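Local atomic coordinates of putative peptidoglycan-binding/hydrolysing protein (Peptoclostridium difficile, PDB entry 5TV7), a protein that probably binds bacterial peptidoglycan and may hydrolyse it. Residues N35-I40 with A67-E72. Sequence-based numbering, arbitrary orientation.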
loop_
_atom_site.group_PDB
_atom_site.type_symbol
_atom_site.label_atom_id
_atom_site.label_comp_id
_atom_site.label_asym_id
_atom_site.label_seq_id
_atom_site.Cartn_x
_atom_site.Cartn_y
_atom_site.Cartn_z
ATOM N N ASN A 35 -2.274 15.968 -10.342
ATOM C CA ASN A 35 -2.047 15.341 -11.665
ATOM C C ASN A 35 -2.752 14.001 -11.857
ATOM O O ASN A 35 -2.898 13.540 -12.989
ATOM C CB ASN A 35 -0.549 15.118 -11.915
ATOM C CG ASN A 35 0.237 16.411 -12.003
ATOM O OD1 ASN A 35 1.395 16.467 -11.593
ATOM N ND2 ASN A 35 -0.387 17.458 -12.527
ATOM N N ALA A 36 -3.177 13.375 -10.761
ATOM C CA ALA A 36 -3.787 12.044 -10.829
ATOM C C ALA A 36 -5.064 11.993 -11.660
ATOM O O ALA A 36 -5.770 12.997 -11.771
ATOM C CB ALA A 36 -4.070 11.515 -9.425
ATOM N N PRO A 37 -5.361 10.816 -12.257
ATOM C CA PRO A 37 -6.624 10.681 -12.984
ATOM C C PRO A 37 -7.772 10.968 -12.024
ATOM O O PRO A 37 -7.650 10.699 -10.821
ATOM C CB PRO A 37 -6.630 9.213 -13.430
ATOM C CG PRO A 37 -5.198 8.802 -13.436
ATOM C CD PRO A 37 -4.530 9.598 -12.356
ATOM N N GLN A 38 -8.875 11.495 -12.544
ATOM C CA GLN A 38 -10.000 11.888 -11.701
ATOM C C GLN A 38 -10.561 10.767 -10.825
ATOM O O GLN A 38 -10.952 11.011 -9.690
ATOM C CB GLN A 38 -11.122 12.510 -12.539
ATOM C CG GLN A 38 -12.188 13.195 -11.698
ATOM C CD GLN A 38 -11.623 14.298 -10.812
ATOM O OE1 GLN A 38 -10.662 14.976 -11.178
ATOM N NE2 GLN A 38 -12.227 14.488 -9.644
ATOM N N GLU A 39 -10.608 9.550 -11.353
ATOM C CA GLU A 39 -11.095 8.400 -10.586
ATOM C C GLU A 39 -10.193 8.145 -9.361
ATOM O O GLU A 39 -10.666 7.736 -8.291
ATOM C CB GLU A 39 -11.175 7.174 -11.489
ATOM C CG GLU A 39 -11.736 5.936 -10.813
ATOM C CD GLU A 39 -12.102 4.834 -11.793
ATOM O OE1 GLU A 39 -12.301 5.125 -13.000
ATOM O OE2 GLU A 39 -12.218 3.669 -11.344
ATOM N N ILE A 40 -8.901 8.417 -9.536
ATOM C CA ILE A 40 -7.914 8.298 -8.468
ATOM C C ILE A 40 -8.059 9.495 -7.515
ATOM O O ILE A 40 -7.942 9.337 -6.305
ATOM C CB ILE A 40 -6.480 8.190 -9.050
ATOM C CG1 ILE A 40 -6.370 6.961 -9.967
ATOM C CG2 ILE A 40 -5.433 8.131 -7.948
ATOM C CD1 ILE A 40 -6.715 5.633 -9.307
ATOM N N ALA A 67 -4.829 -1.763 -11.783
ATOM C CA ALA A 67 -6.023 -0.929 -11.564
ATOM C C ALA A 67 -6.754 -0.640 -12.876
ATOM O O ALA A 67 -6.133 -0.325 -13.894
ATOM C CB ALA A 67 -5.657 0.377 -10.873
ATOM N N ASN A 68 -8.081 -0.735 -12.825
ATOM C CA ASN A 68 -8.932 -0.538 -13.996
ATOM C C ASN A 68 -9.305 0.936 -14.223
ATOM O O ASN A 68 -10.295 1.429 -13.675
ATOM C CB ASN A 68 -10.199 -1.393 -13.854
ATOM C CG ASN A 68 -11.118 -1.290 -15.054
ATOM O OD1 ASN A 68 -10.690 -0.929 -16.152
ATOM N ND2 ASN A 68 -12.386 -1.620 -14.855
ATOM N N LEU A 69 -8.496 1.622 -15.031
ATOM C CA LEU A 69 -8.741 3.015 -15.415
ATOM C C LEU A 69 -9.057 3.020 -16.908
ATOM O O LEU A 69 -8.329 2.419 -17.701
ATOM C CB LEU A 69 -7.528 3.897 -15.111
ATOM C CG LEU A 69 -7.139 4.035 -13.633
ATOM C CD1 LEU A 69 -5.885 4.888 -13.495
ATOM C CD2 LEU A 69 -8.285 4.614 -12.808
HETATM N N MSE A 70 -10.133 3.704 -17.286
HETATM C CA MSE A 70 -10.579 3.714 -18.684
HETATM C C MSE A 70 -9.723 4.573 -19.581
HETATM O O MSE A 70 -9.257 4.101 -20.624
HETATM C CB MSE A 70 -12.049 4.150 -18.758
HETATM C CG MSE A 70 -12.842 3.278 -19.732
HETATM SE SE MSE A 70 -13.267 1.535 -18.909
HETATM C CE MSE A 70 -15.142 1.869 -18.397
ATOM N N ASN A 71 -9.505 5.828 -19.187
ATOM C CA ASN A 71 -8.724 6.781 -19.988
ATOM C C ASN A 71 -7.621 7.447 -19.165
ATOM O O ASN A 71 -7.699 8.635 -18.850
ATOM C CB ASN A 71 -9.656 7.844 -20.587
ATOM C CG ASN A 71 -10.708 7.252 -21.510
ATOM O OD1 ASN A 71 -10.455 6.284 -22.229
ATOM N ND2 ASN A 71 -11.893 7.851 -21.510
ATOM N N GLU A 72 -6.594 6.667 -18.833
ATOM C CA GLU A 72 -5.447 7.141 -18.055
ATOM C C GLU A 72 -4.297 7.517 -18.988
ATOM O O GLU A 72 -3.930 6.731 -19.866
ATOM C CB GLU A 72 -4.966 6.034 -17.104
ATOM C CG GLU A 72 -3.780 6.413 -16.213
ATOM C CD GLU A 72 -3.201 5.234 -15.434
ATOM O OE1 GLU A 72 -2.345 5.463 -14.551
ATOM O OE2 GLU A 72 -3.597 4.076 -15.697
#
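Leu69 reaches from the loop that follows strand 60-64 to the start of helix 38-46, where the N-cap Pro37 and then Glu39 and Ile40 meet it. The contact joins two connections of the antiparallel sheet at the surface of the N-terminal of two putative peptidoglycan-binding regions, well away from the bound glutamine hydroxamate.

Apolar packing carries most of the contact. The two methyls of Leu69 divide the work: CD1 sits 4.0 Å from CG of the Pro37 ring, while CD2 lies 4.0 Å from CD1 of Ile40. The side chains of Pro37 and Ile40 each cross that of Leu69 at about a right angle. CG1 of Ile40, anti to the carbonyl carbon (chi1 -59°), lies 4.1 Å from CD1 of Leu69. Ile40 and Leu69 both also touch Val63 of strand 60-64, which ties the loop and the helix start to the sheet.

The two glutamates take part in different ways. Glu39 has CG anti to the backbone N (chi1 -177°), and its extended chain lies against CD2 of Leu69 from CB to the carboxylate, with the carboxylate carbon CD at 4.0 Å from that methyl; the carboxylate makes no hydrogen bond or salt bridge to 67-72. Glu72, likewise extended, contributes its CG methylene, and its OE1 is hydrogen-bonded to the hydroxyl of Tyr31 on strand 26-32, a residue that Pro37 also touches. On the way to that bond CG of Glu72 passes 3.9 Å from CG of Pro37.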